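Local atomic coordinates of putative lipoprotein YcdA (Bacillus subtilis subsp. subtilis str. 168, PDB entry 4R4G), a protein that is of unknown function but is probably a membrane-anchored lipoprotein whose immunoglobulin-like N-terminal domain is joined through a kinked helix to an alpha/beta C-terminal domain. Residues 32-37 with 99-104; 150-155 with 164-169; 232-237 with 305-310; 261-264 with 269-272. One frame throughout, in Å; residues are numbered along the deposited sequence.

Contact 1 (32-37 with 99-104)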
loop_
_atom_site.group_PDB
_atom_site.type_symbol
_atom_site.label_atom_id
_atom_site.label_comp_id
_atom_site.label_asym_id
_atom_site.label_seq_id
_atom_site.Cartn_x
_atom_site.Cartn_y
_atom_site.Cartn_z
ATOM N N LYS A 32 -11.039 -13.519 3.710
ATOM C CA LYS A 32 -12.228 -13.076 4.435
ATOM C C LYS A 32 -12.173 -13.483 5.915
ATOM O O LYS A 32 -13.052 -13.088 6.685
ATOM C CB LYS A 32 -13.513 -13.609 3.759
ATOM C CG LYS A 32 -13.826 -12.973 2.390
ATOM C CD LYS A 32 -14.146 -11.463 2.450
ATOM C CE LYS A 32 -14.042 -10.795 1.097
ATOM N NZ LYS A 32 -14.275 -9.327 1.181
ATOM N N SER A 33 -11.122 -14.214 6.323
ATOM C CA SER A 33 -10.951 -14.663 7.714
ATOM C C SER A 33 -10.120 -13.678 8.590
ATOM O O SER A 33 -10.129 -13.822 9.816
ATOM C CB SER A 33 -10.335 -16.063 7.759
ATOM O OG SER A 33 -9.288 -16.241 6.820
ATOM N N THR A 34 -9.444 -12.677 7.983
ATOM C CA THR A 34 -8.621 -11.722 8.733
ATOM C C THR A 34 -9.324 -10.380 8.994
ATOM O O THR A 34 -10.156 -9.931 8.197
ATOM C CB THR A 34 -7.314 -11.419 7.993
ATOM O OG1 THR A 34 -7.634 -10.707 6.805
ATOM C CG2 THR A 34 -6.516 -12.648 7.651
ATOM N N SER A 35 -8.929 -9.725 10.093
ATOM C CA SER A 35 -9.357 -8.391 10.478
ATOM C C SER A 35 -8.336 -7.401 9.948
ATOM O O SER A 35 -7.251 -7.814 9.500
ATOM C CB SER A 35 -9.496 -8.289 11.989
ATOM O OG SER A 35 -10.604 -9.083 12.370
ATOM N N ASP A 36 -8.676 -6.098 9.959
ATOM C CA ASP A 36 -7.774 -5.061 9.437
ATOM C C ASP A 36 -6.527 -4.939 10.328
ATOM O O ASP A 36 -5.443 -4.548 9.862
ATOM C CB ASP A 36 -8.507 -3.703 9.331
ATOM C CG ASP A 36 -9.780 -3.666 8.487
ATOM O OD1 ASP A 36 -10.064 -4.671 7.776
ATOM O OD2 ASP A 36 -10.479 -2.625 8.513
ATOM N N ASP A 37 -6.699 -5.319 11.606
ATOM C CA ASP A 37 -5.666 -5.273 12.626
ATOM C C ASP A 37 -4.887 -6.599 12.726
ATOM O O ASP A 37 -3.936 -6.695 13.511
ATOM C CB ASP A 37 -6.314 -4.904 13.959
ATOM C CG ASP A 37 -7.008 -3.554 13.902
ATOM O OD1 ASP A 37 -6.363 -2.562 13.441
ATOM O OD2 ASP A 37 -8.199 -3.484 14.283
ATOM N N PHE A 99 0.071 -20.722 6.286
ATOM C CA PHE A 99 -0.464 -19.396 6.548
ATOM C C PHE A 99 -1.534 -19.462 7.630
ATOM O O PHE A 99 -2.418 -20.326 7.583
ATOM C CB PHE A 99 -1.041 -18.817 5.244
ATOM C CG PHE A 99 -0.072 -18.750 4.087
ATOM C CD1 PHE A 99 0.140 -19.855 3.273
ATOM C CD2 PHE A 99 0.575 -17.560 3.768
ATOM C CE1 PHE A 99 1.039 -19.796 2.210
ATOM C CE2 PHE A 99 1.475 -17.501 2.705
ATOM C CZ PHE A 99 1.715 -18.624 1.946
ATOM N N PHE A 100 -1.439 -18.556 8.614
ATOM C CA PHE A 100 -2.339 -18.529 9.750
ATOM C C PHE A 100 -2.688 -17.120 10.130
ATOM O O PHE A 100 -1.810 -16.267 10.180
ATOM C CB PHE A 100 -1.710 -19.241 10.957
ATOM C CG PHE A 100 -1.385 -20.696 10.731
ATOM C CD1 PHE A 100 -2.371 -21.670 10.830
ATOM C CD2 PHE A 100 -0.087 -21.097 10.430
ATOM C CE1 PHE A 100 -2.073 -23.014 10.606
ATOM C CE2 PHE A 100 0.214 -22.444 10.224
ATOM C CZ PHE A 100 -0.784 -23.391 10.294
ATOM N N VAL A 101 -3.967 -16.891 10.432
ATOM C CA VAL A 101 -4.487 -15.592 10.846
ATOM C C VAL A 101 -4.053 -15.375 12.294
ATOM O O VAL A 101 -4.432 -16.159 13.165
ATOM C CB VAL A 101 -6.032 -15.528 10.673
ATOM C CG1 VAL A 101 -6.569 -14.157 11.029
ATOM C CG2 VAL A 101 -6.454 -15.937 9.268
ATOM N N VAL A 102 -3.255 -14.321 12.533
ATOM C CA VAL A 102 -2.666 -13.974 13.834
ATOM C C VAL A 102 -2.721 -12.467 14.142
ATOM O O VAL A 102 -2.710 -11.622 13.245
ATOM C CB VAL A 102 -1.172 -14.441 13.926
ATOM C CG1 VAL A 102 -1.053 -15.955 13.924
ATOM C CG2 VAL A 102 -0.290 -13.818 12.828
ATOM N N ASP A 103 -2.697 -12.163 15.436
ATOM C CA ASP A 103 -2.544 -10.842 16.023
ATOM C C ASP A 103 -1.021 -10.691 16.235
ATOM O O ASP A 103 -0.412 -11.543 16.877
ATOM C CB ASP A 103 -3.364 -10.736 17.326
ATOM C CG ASP A 103 -4.864 -10.896 17.121
ATOM O OD1 ASP A 103 -5.483 -9.978 16.557
ATOM O OD2 ASP A 103 -5.429 -11.921 17.577
ATOM N N LYS A 104 -0.394 -9.706 15.576
ATOM C CA LYS A 104 1.059 -9.436 15.570
ATOM C C LYS A 104 1.665 -9.462 16.975
ATOM O O LYS A 104 1.067 -8.931 17.920
ATOM C CB LYS A 104 1.326 -8.053 14.907
ATOM C CG LYS A 104 2.798 -7.628 14.693
ATOM C CD LYS A 104 2.879 -6.104 14.414
ATOM C CE LYS A 104 4.284 -5.531 14.347
ATOM N NZ LYS A 104 4.295 -4.060 14.089
#
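Thr34 and Val101 carry the apolar part of this contact, a methyl of the one set against the fork of the other. Thr34 CG2 lies 3.7 Å from Val101 CG1 and equally close to Val101 CG2, so both branches of the valine share it, and the two side chains meet at a slant. On the threonine, OG1 sits between the backbone N and the carbonyl carbon (chi1 68°), which swings CG2 anti to the carbonyl carbon and presents a methyl to Val101 in place of a hydroxyl. The Thr34 side chain also touches Pro27 and Val40.

This is a small example of a loop folding back over the sheet that it serves. Residues 32-37 belong to the connection between strands 16-25 and 39-48, and Val101 lies on strand 93-102, the neighbour of 39-48 in the antiparallel sheet of the immunoglobulin-like domain. Cutting Val101 back to an alanine takes away both branches and is likely to leave the Thr34 methyl without its partner, with a gap under the loop.

Contacts of mixed character lie beside this pair, on the side of Ser33. Val101 CG2 is 3.8 Å from Ser33 OG, while the other branch, Val101 CG1, comes to 3.8 Å from Ser33 O. Both are van der Waals approaches of a methyl to oxygen. The polar needs of the serine are met elsewhere: its hydroxyl is hydrogen-bonded to Asp31 OD1 and weakly to Thr74 OG1. Backbone hydrogen bonds tie Val101 itself to Ser72.

Contact 2 (150-155 with 164-169)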
loop_
_atom_site.group_PDB
_atom_site.type_symbol
_atom_site.label_atom_id
_atom_site.label_comp_id
_atom_site.label_asym_id
_atom_site.label_seq_id
_atom_site.Cartn_x
_atom_site.Cartn_y
_atom_site.Cartn_z
ATOM N N LEU A 150 4.030 5.621 -1.785
ATOM C CA LEU A 150 2.884 6.371 -2.331
ATOM C C LEU A 150 2.784 7.777 -1.704
ATOM O O LEU A 150 2.523 8.754 -2.412
ATOM C CB LEU A 150 1.545 5.637 -2.182
ATOM C CG LEU A 150 0.350 6.470 -2.663
ATOM C CD1 LEU A 150 0.365 6.657 -4.175
ATOM C CD2 LEU A 150 -0.951 5.924 -2.186
ATOM N N SER A 151 3.021 7.876 -0.388
ATOM C CA SER A 151 2.995 9.138 0.348
ATOM C C SER A 151 4.105 10.079 -0.160
ATOM O O SER A 151 3.850 11.283 -0.256
ATOM C CB SER A 151 3.132 8.883 1.848
ATOM O OG SER A 151 2.814 10.029 2.621
ATOM N N ALA A 152 5.311 9.537 -0.516
ATOM C CA ALA A 152 6.446 10.307 -1.068
ATOM C C ALA A 152 6.079 10.921 -2.424
ATOM O O ALA A 152 6.430 12.067 -2.688
ATOM C CB ALA A 152 7.674 9.420 -1.216
ATOM N N TYR A 153 5.343 10.161 -3.266
ATOM C CA TYR A 153 4.837 10.600 -4.558
ATOM C C TYR A 153 3.899 11.771 -4.355
ATOM O O TYR A 153 4.033 12.768 -5.045
ATOM C CB TYR A 153 4.108 9.455 -5.281
ATOM C CG TYR A 153 4.970 8.659 -6.235
ATOM C CD1 TYR A 153 5.135 9.058 -7.556
ATOM C CD2 TYR A 153 5.592 7.482 -5.827
ATOM C CE1 TYR A 153 5.898 8.311 -8.448
ATOM C CE2 TYR A 153 6.362 6.726 -6.711
ATOM C CZ TYR A 153 6.519 7.149 -8.018
ATOM O OH TYR A 153 7.291 6.417 -8.885
ATOM N N VAL A 154 2.985 11.675 -3.374
ATOM C CA VAL A 154 2.014 12.722 -3.029
ATOM C C VAL A 154 2.774 13.978 -2.556
ATOM O O VAL A 154 2.486 15.086 -3.024
ATOM C CB VAL A 154 0.958 12.215 -1.998
ATOM C CG1 VAL A 154 0.114 13.360 -1.438
ATOM C CG2 VAL A 154 0.052 11.178 -2.634
ATOM N N ASP A 155 3.785 13.790 -1.706
ATOM C CA ASP A 155 4.604 14.881 -1.184
ATOM C C ASP A 155 5.238 15.720 -2.305
ATOM O O ASP A 155 5.017 16.936 -2.365
ATOM C CB ASP A 155 5.702 14.318 -0.265
ATOM C CG ASP A 155 5.327 14.145 1.195
ATOM O OD1 ASP A 155 4.118 14.206 1.517
ATOM O OD2 ASP A 155 6.241 13.975 2.016
ATOM N N ALA A 164 13.995 13.999 0.576
ATOM C CA ALA A 164 15.293 13.428 0.191
ATOM C C ALA A 164 15.213 11.908 0.043
ATOM O O ALA A 164 16.039 11.285 -0.633
ATOM C CB ALA A 164 16.349 13.802 1.210
ATOM N N ASP A 165 14.176 11.331 0.641
ATOM C CA ASP A 165 13.915 9.914 0.587
ATOM C C ASP A 165 13.328 9.468 -0.758
ATOM O O ASP A 165 13.486 8.297 -1.099
ATOM C CB ASP A 165 12.951 9.535 1.718
ATOM C CG ASP A 165 13.595 9.287 3.071
ATOM O OD1 ASP A 165 14.839 9.466 3.188
ATOM O OD2 ASP A 165 12.862 8.906 4.013
ATOM N N PHE A 166 12.650 10.374 -1.504
ATOM C CA PHE A 166 11.944 10.068 -2.756
ATOM C C PHE A 166 12.727 9.167 -3.719
ATOM O O PHE A 166 12.224 8.105 -4.086
ATOM C CB PHE A 166 11.480 11.333 -3.503
ATOM C CG PHE A 166 10.620 11.007 -4.706
ATOM C CD1 PHE A 166 9.312 10.561 -4.547
ATOM C CD2 PHE A 166 11.145 11.059 -5.990
ATOM C CE1 PHE A 166 8.533 10.221 -5.653
ATOM C CE2 PHE A 166 10.368 10.708 -7.091
ATOM C CZ PHE A 166 9.060 10.320 -6.917
ATOM N N GLU A 167 13.908 9.595 -4.153
ATOM C CA GLU A 167 14.705 8.812 -5.089
ATOM C C GLU A 167 15.035 7.434 -4.486
ATOM O O GLU A 167 14.755 6.422 -5.129
ATOM C CB GLU A 167 15.972 9.571 -5.485
ATOM C CG GLU A 167 15.693 11.006 -5.920
ATOM C CD GLU A 167 16.118 11.401 -7.322
ATOM O OE1 GLU A 167 16.900 10.654 -7.958
ATOM O OE2 GLU A 167 15.683 12.482 -7.779
ATOM N N LYS A 168 15.524 7.398 -3.222
ATOM C CA LYS A 168 15.895 6.166 -2.502
ATOM C C LYS A 168 14.739 5.173 -2.416
ATOM O O LYS A 168 14.916 3.986 -2.691
ATOM C CB LYS A 168 16.396 6.471 -1.063
ATOM C CG LYS A 168 17.544 7.488 -0.947
ATOM C CD LYS A 168 17.591 8.166 0.442
ATOM C CE LYS A 168 18.535 9.350 0.498
ATOM N NZ LYS A 168 18.332 10.163 1.727
ATOM N N ILE A 169 13.564 5.670 -2.029
ATOM C CA ILE A 169 12.350 4.903 -1.792
ATOM C C ILE A 169 11.676 4.434 -3.103
ATOM O O ILE A 169 11.232 3.295 -3.153
ATOM C CB ILE A 169 11.417 5.793 -0.904
ATOM C CG1 ILE A 169 11.767 5.621 0.587
ATOM C CG2 ILE A 169 9.922 5.607 -1.150
ATOM C CD1 ILE A 169 10.947 6.565 1.574
#
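Ile169, which meets Ala152 across the contact, is fixed by the shortest backbone hydrogen bond here, from Ile169 N to Asp165 O at 2.8 Å. The turn so closed carries Phe166, the residue doing most of the packing. With CG anti to the backbone N (chi1 -173°), the phenyl group is sent across to helix 145-157, where its edge points at the face of Tyr153. The pair is a T-shaped stack: centroids are 5.1 Å apart and the planes stand at 77°. Phe166 CE1 comes down over the centre of the tyrosine ring, and Phe166 CZ follows it at 4.0 Å from Tyr153 CE1. On the other side of its leading atom, Phe166 CD1 reaches Ala152 CB at 3.9 Å, and Ile169 CG2 adds a looser touch to the same methyl. A serine in place of Phe166 would probably leave the face of Tyr153 without its perpendicular partner and the methyl of Ala152 poorly covered. The tyrosine also touches Ile177 and Met299, and its hydroxyl makes a weak hydrogen bond with Leu309 N. The short segments approach to 9.7 Å between axes at 141°, so the chain reverses in a brief connection and packs one helix roughly antiparallel on the next, an arrangement of two consecutive helices in the C-terminal alpha/beta domain.

Contact 3 (232-237 with 305-310)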
loop_
_atom_site.group_PDB
_atom_site.type_symbol
_atom_site.label_atom_id
_atom_site.label_comp_id
_atom_site.label_asym_id
_atom_site.label_seq_id
_atom_site.Cartn_x
_atom_site.Cartn_y
_atom_site.Cartn_z
ATOM N N ASP A 232 5.329 -8.872 -7.100
ATOM C CA ASP A 232 5.985 -7.595 -7.379
ATOM C C ASP A 232 5.015 -6.388 -7.397
ATOM O O ASP A 232 5.407 -5.300 -7.838
ATOM C CB ASP A 232 6.773 -7.684 -8.698
ATOM C CG ASP A 232 8.232 -8.080 -8.507
ATOM O OD1 ASP A 232 8.505 -8.968 -7.656
ATOM O OD2 ASP A 232 9.103 -7.502 -9.202
ATOM N N GLU A 233 3.784 -6.552 -6.881
ATOM C CA GLU A 233 2.854 -5.431 -6.874
ATOM C C GLU A 233 1.936 -5.423 -5.649
ATOM O O GLU A 233 1.393 -6.467 -5.259
ATOM C CB GLU A 233 2.050 -5.312 -8.195
ATOM C CG GLU A 233 1.158 -6.467 -8.635
ATOM C CD GLU A 233 0.448 -6.251 -9.968
ATOM O OE1 GLU A 233 1.100 -5.806 -10.944
ATOM O OE2 GLU A 233 -0.769 -6.543 -10.035
ATOM N N ALA A 234 1.774 -4.211 -5.045
ATOM C CA ALA A 234 0.944 -3.968 -3.857
ATOM C C ALA A 234 -0.264 -3.105 -4.146
ATOM O O ALA A 234 -0.301 -2.410 -5.161
ATOM C CB ALA A 234 1.767 -3.298 -2.771
ATOM N N ILE A 235 -1.237 -3.125 -3.216
ATOM C CA ILE A 235 -2.436 -2.285 -3.236
ATOM C C ILE A 235 -2.385 -1.375 -2.017
ATOM O O ILE A 235 -2.399 -1.851 -0.877
ATOM C CB ILE A 235 -3.791 -3.056 -3.338
ATOM C CG1 ILE A 235 -3.881 -3.871 -4.644
ATOM C CG2 ILE A 235 -5.011 -2.105 -3.173
ATOM C CD1 ILE A 235 -3.711 -3.067 -5.980
ATOM N N VAL A 236 -2.304 -0.061 -2.274
ATOM C CA VAL A 236 -2.276 0.970 -1.258
ATOM C C VAL A 236 -3.632 1.647 -1.268
ATOM O O VAL A 236 -4.128 2.068 -2.321
ATOM C CB VAL A 236 -1.116 1.970 -1.435
ATOM C CG1 VAL A 236 -1.063 2.942 -0.256
ATOM C CG2 VAL A 236 0.221 1.258 -1.587
ATOM N N GLU A 237 -4.245 1.704 -0.101
ATOM C CA GLU A 237 -5.537 2.318 0.128
ATOM C C GLU A 237 -5.275 3.737 0.622
ATOM O O GLU A 237 -4.754 3.934 1.724
ATOM C CB GLU A 237 -6.301 1.465 1.146
ATOM C CG GLU A 237 -7.773 1.770 1.311
ATOM C CD GLU A 237 -8.599 0.588 1.788
ATOM O OE1 GLU A 237 -8.556 -0.483 1.133
ATOM O OE2 GLU A 237 -9.315 0.746 2.804
ATOM N N ASP A 305 13.993 -3.280 -4.277
ATOM C CA ASP A 305 12.819 -3.072 -3.414
ATOM C C ASP A 305 12.466 -1.575 -3.275
ATOM O O ASP A 305 12.625 -0.941 -2.222
ATOM C CB ASP A 305 12.967 -3.770 -2.049
ATOM C CG ASP A 305 12.602 -5.250 -2.078
ATOM O OD1 ASP A 305 12.968 -5.944 -3.067
ATOM O OD2 ASP A 305 11.963 -5.723 -1.114
ATOM N N GLN A 306 12.018 -1.027 -4.404
ATOM C CA GLN A 306 11.577 0.340 -4.579
ATOM C C GLN A 306 10.203 0.295 -5.182
ATOM O O GLN A 306 9.980 -0.449 -6.135
ATOM C CB GLN A 306 12.542 1.107 -5.470
ATOM C CG GLN A 306 13.884 1.371 -4.836
ATOM C CD GLN A 306 14.799 2.035 -5.818
ATOM O OE1 GLN A 306 14.867 1.670 -6.992
ATOM N NE2 GLN A 306 15.518 3.047 -5.370
ATOM N N TRP A 307 9.268 1.044 -4.620
ATOM C CA TRP A 307 7.907 1.020 -5.120
ATOM C C TRP A 307 7.613 2.230 -6.001
ATOM O O TRP A 307 8.041 3.347 -5.707
ATOM C CB TRP A 307 6.929 0.915 -3.963
ATOM C CG TRP A 307 7.039 -0.390 -3.239
ATOM C CD1 TRP A 307 7.861 -0.679 -2.188
ATOM C CD2 TRP A 307 6.340 -1.596 -3.548
ATOM N NE1 TRP A 307 7.688 -1.987 -1.799
ATOM C CE2 TRP A 307 6.759 -2.576 -2.619
ATOM C CE3 TRP A 307 5.389 -1.950 -4.522
ATOM C CZ2 TRP A 307 6.225 -3.868 -2.604
ATOM C CZ3 TRP A 307 4.879 -3.240 -4.523
ATOM C CH2 TRP A 307 5.282 -4.177 -3.564
ATOM N N GLN A 308 6.906 1.978 -7.109
ATOM C CA GLN A 308 6.582 2.972 -8.117
ATOM C C GLN A 308 5.095 3.046 -8.437
ATOM O O GLN A 308 4.381 2.043 -8.395
ATOM C CB GLN A 308 7.348 2.664 -9.409
ATOM C CG GLN A 308 8.697 3.353 -9.519
ATOM C CD GLN A 308 9.366 3.059 -10.836
ATOM O OE1 GLN A 308 9.732 1.909 -11.137
ATOM N NE2 GLN A 308 9.560 4.095 -11.640
ATOM N N LEU A 309 4.651 4.266 -8.783
ATOM C CA LEU A 309 3.295 4.595 -9.225
ATOM C C LEU A 309 3.341 4.934 -10.724
ATOM O O LEU A 309 4.121 5.803 -11.123
ATOM C CB LEU A 309 2.710 5.774 -8.412
ATOM C CG LEU A 309 1.321 6.240 -8.810
ATOM C CD1 LEU A 309 0.313 5.133 -8.698
ATOM C CD2 LEU A 309 0.882 7.423 -8.000
ATOM N N ASP A 310 2.541 4.219 -11.550
ATOM C CA ASP A 310 2.457 4.489 -12.987
ATOM C C ASP A 310 1.543 5.693 -13.151
ATOM O O ASP A 310 0.359 5.612 -12.825
ATOM C CB ASP A 310 1.968 3.254 -13.795
ATOM C CG ASP A 310 2.039 3.359 -15.327
ATOM O OD1 ASP A 310 2.262 4.493 -15.851
ATOM O OD2 ASP A 310 1.866 2.315 -16.002
#
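Ala234 and Trp307 form the close-packed half of this contact, in which a large indole is matched to a very small neighbour. The six-membered end of the ring does the touching: Trp307 CZ3 lies 3.6 Å from Ala234 CB, and Trp307 CH2 lies 3.7 Å from the same methyl. The backbone takes part too, with Glu233 CA meeting the ring edge close to its plane, 3.8 Å from Trp307 CZ3. Placing CG beside the backbone N (chi1 -66°) aims the indole at strand 233-244. The methyl it meets is also covered by Ile229 and by Ser146 of helix 145-157.

Toward Asp232 the packing thins out. Asp232 O is 3.9 Å from Trp307 CZ3, whereas the Asp232 carboxylate departs from the tryptophan and lies exposed. Glu233 likewise carries its CB away from the indole, and its carboxylate has a long, weak ion pair with Lys298. The contact is thus buried at the alanine and exposed at Asp232, with Glu233 in between.

No direct strand pairing joins the two segments. Strand 293-301 runs between them, antiparallel to both, and its Met299 packs against Trp307. The arrangement is a side chain spanning an intervening strand on one face of the mixed sheet, consistent with the strongly bent sheets of NTF2-like folds.

Contact 4 (261-264 with 269-272)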
loop_
_atom_site.group_PDB
_atom_site.type_symbol
_atom_site.label_atom_id
_atom_site.label_comp_id
_atom_site.label_asym_id
_atom_site.label_seq_id
_atom_site.Cartn_x
_atom_site.Cartn_y
_atom_site.Cartn_z
ATOM N N SER A 261 -15.571 46.882 -10.440
ATOM C CA SER A 261 -16.036 47.972 -9.563
ATOM C C SER A 261 -14.913 49.014 -9.384
ATOM O O SER A 261 -15.188 50.172 -9.031
ATOM C CB SER A 261 -16.496 47.433 -8.209
ATOM O OG SER A 261 -17.834 46.962 -8.244
ATOM N N LYS A 262 -13.646 48.597 -9.663
ATOM C CA LYS A 262 -12.408 49.379 -9.642
ATOM C C LYS A 262 -12.265 50.104 -11.009
ATOM O O LYS A 262 -12.519 51.313 -11.117
ATOM C CB LYS A 262 -11.187 48.442 -9.409
ATOM C CG LYS A 262 -10.793 48.112 -7.969
ATOM C CD LYS A 262 -9.468 47.301 -7.934
ATOM C CE LYS A 262 -9.615 45.828 -7.583
ATOM N NZ LYS A 262 -8.481 45.005 -8.102
ATOM N N ASN A 263 -11.887 49.313 -12.054
ATOM C CA ASN A 263 -11.660 49.687 -13.453
ATOM C C ASN A 263 -12.817 49.176 -14.327
ATOM O O ASN A 263 -12.884 47.980 -14.634
ATOM C CB ASN A 263 -10.302 49.113 -13.936
ATOM C CG ASN A 263 -9.945 49.349 -15.396
ATOM O OD1 ASN A 263 -10.318 50.360 -16.013
ATOM N ND2 ASN A 263 -9.164 48.439 -15.970
ATOM N N SER A 264 -13.725 50.099 -14.716
ATOM C CA SER A 264 -14.916 49.862 -15.549
ATOM C C SER A 264 -14.549 49.406 -16.983
ATOM O O SER A 264 -15.067 48.391 -17.468
ATOM C CB SER A 264 -15.763 51.134 -15.615
ATOM O OG SER A 264 -15.054 52.219 -16.199
ATOM N N GLU A 269 -9.627 40.312 -21.742
ATOM C CA GLU A 269 -8.260 39.839 -21.518
ATOM C C GLU A 269 -7.749 40.298 -20.137
ATOM O O GLU A 269 -7.266 39.451 -19.369
ATOM C CB GLU A 269 -7.310 40.296 -22.642
ATOM C CG GLU A 269 -6.061 39.428 -22.759
ATOM C CD GLU A 269 -4.913 39.942 -23.610
ATOM O OE1 GLU A 269 -4.837 41.169 -23.852
ATOM O OE2 GLU A 269 -4.047 39.117 -23.986
ATOM N N GLU A 270 -7.877 41.623 -19.824
ATOM C CA GLU A 270 -7.471 42.232 -18.543
ATOM C C GLU A 270 -8.042 41.450 -17.337
ATOM O O GLU A 270 -7.292 41.069 -16.428
ATOM C CB GLU A 270 -7.953 43.691 -18.456
ATOM C CG GLU A 270 -7.170 44.720 -19.257
ATOM C CD GLU A 270 -7.908 46.035 -19.438
ATOM O OE1 GLU A 270 -8.111 46.758 -18.434
ATOM O OE2 GLU A 270 -8.292 46.338 -20.591
ATOM N N ALA A 271 -9.378 41.210 -17.369
ATOM C CA ALA A 271 -10.168 40.517 -16.357
ATOM C C ALA A 271 -9.819 39.032 -16.262
ATOM O O ALA A 271 -9.814 38.496 -15.154
ATOM C CB ALA A 271 -11.646 40.684 -16.650
ATOM N N VAL A 272 -9.534 38.366 -17.407
ATOM C CA VAL A 272 -9.149 36.948 -17.436
ATOM C C VAL A 272 -7.784 36.798 -16.759
ATOM O O VAL A 272 -7.641 35.966 -15.868
ATOM C CB VAL A 272 -9.168 36.349 -18.873
ATOM C CG1 VAL A 272 -8.255 35.124 -18.999
ATOM C CG2 VAL A 272 -10.588 35.989 -19.288
#
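Asn263 of loop 261-264 and Glu270 of helix 268-283 stand on backbones that stay well apart, the nearest pair of CA atoms being those of Asn263 and Ala271 at 9.7 Å. The gap is closed entirely by side chains, and the result illustrates how slight a link between a loop and a helix can be. Asn263 ND2 donates to Glu270 OE1 over 3.2 Å, with an N-H...O angle of 125°; the bond is weak because it is strongly bent. The amide and carboxylate planes are nevertheless nearly coplanar, 27° apart, although the side chains themselves cross at about a right angle.

Reach comes from both partners. Asn263 has CG anti to its own N (chi1 177°), which extends the amide toward the helix, and Glu270 runs out extended beyond CG to bring its carboxylate forward.

Each group is also engaged at its other end. Glu270 OE2 is hydrogen-bonded to Ser267 OG, its stronger polar partner, and Asn263 OD1 is hydrogen-bonded to Ser265 OG. The amide and the carboxylate are therefore braced by serines of the very loop they span. Glu270 lies in the first turn of helix 268-283, where its negative charge would probably be favoured by the positive end of the helix dipole.

Around this surface link, the loop joins helix 248-260 to helix 268-283; Glu270 packs on Tyr259 and Ala271 on Tyr260, while Val272 faces Leu195 and Tyr199.

Along the chain, contact 1 closes first, in the immunoglobulin-like domain, and the others follow in the C-terminal domain. Contacts 2 and 3 are close neighbours, their centres 12 Å apart, and they touch: Lys168 O meets Gln306 NE2 at 2.9 Å in a probable hydrogen bond, and the helices of contact 2 pack beside the mixed sheet of contact 3. Contact 1 comes within about 7 Å of contact 3 between nearest atoms, across the region where the domains adjoin. Contact 4 falls in sequence between the two segments of contact 3, yet its centre is 48 Å from that of contact 3 and 63 Å from that of contact 1, marking the far end of an elongated molecule.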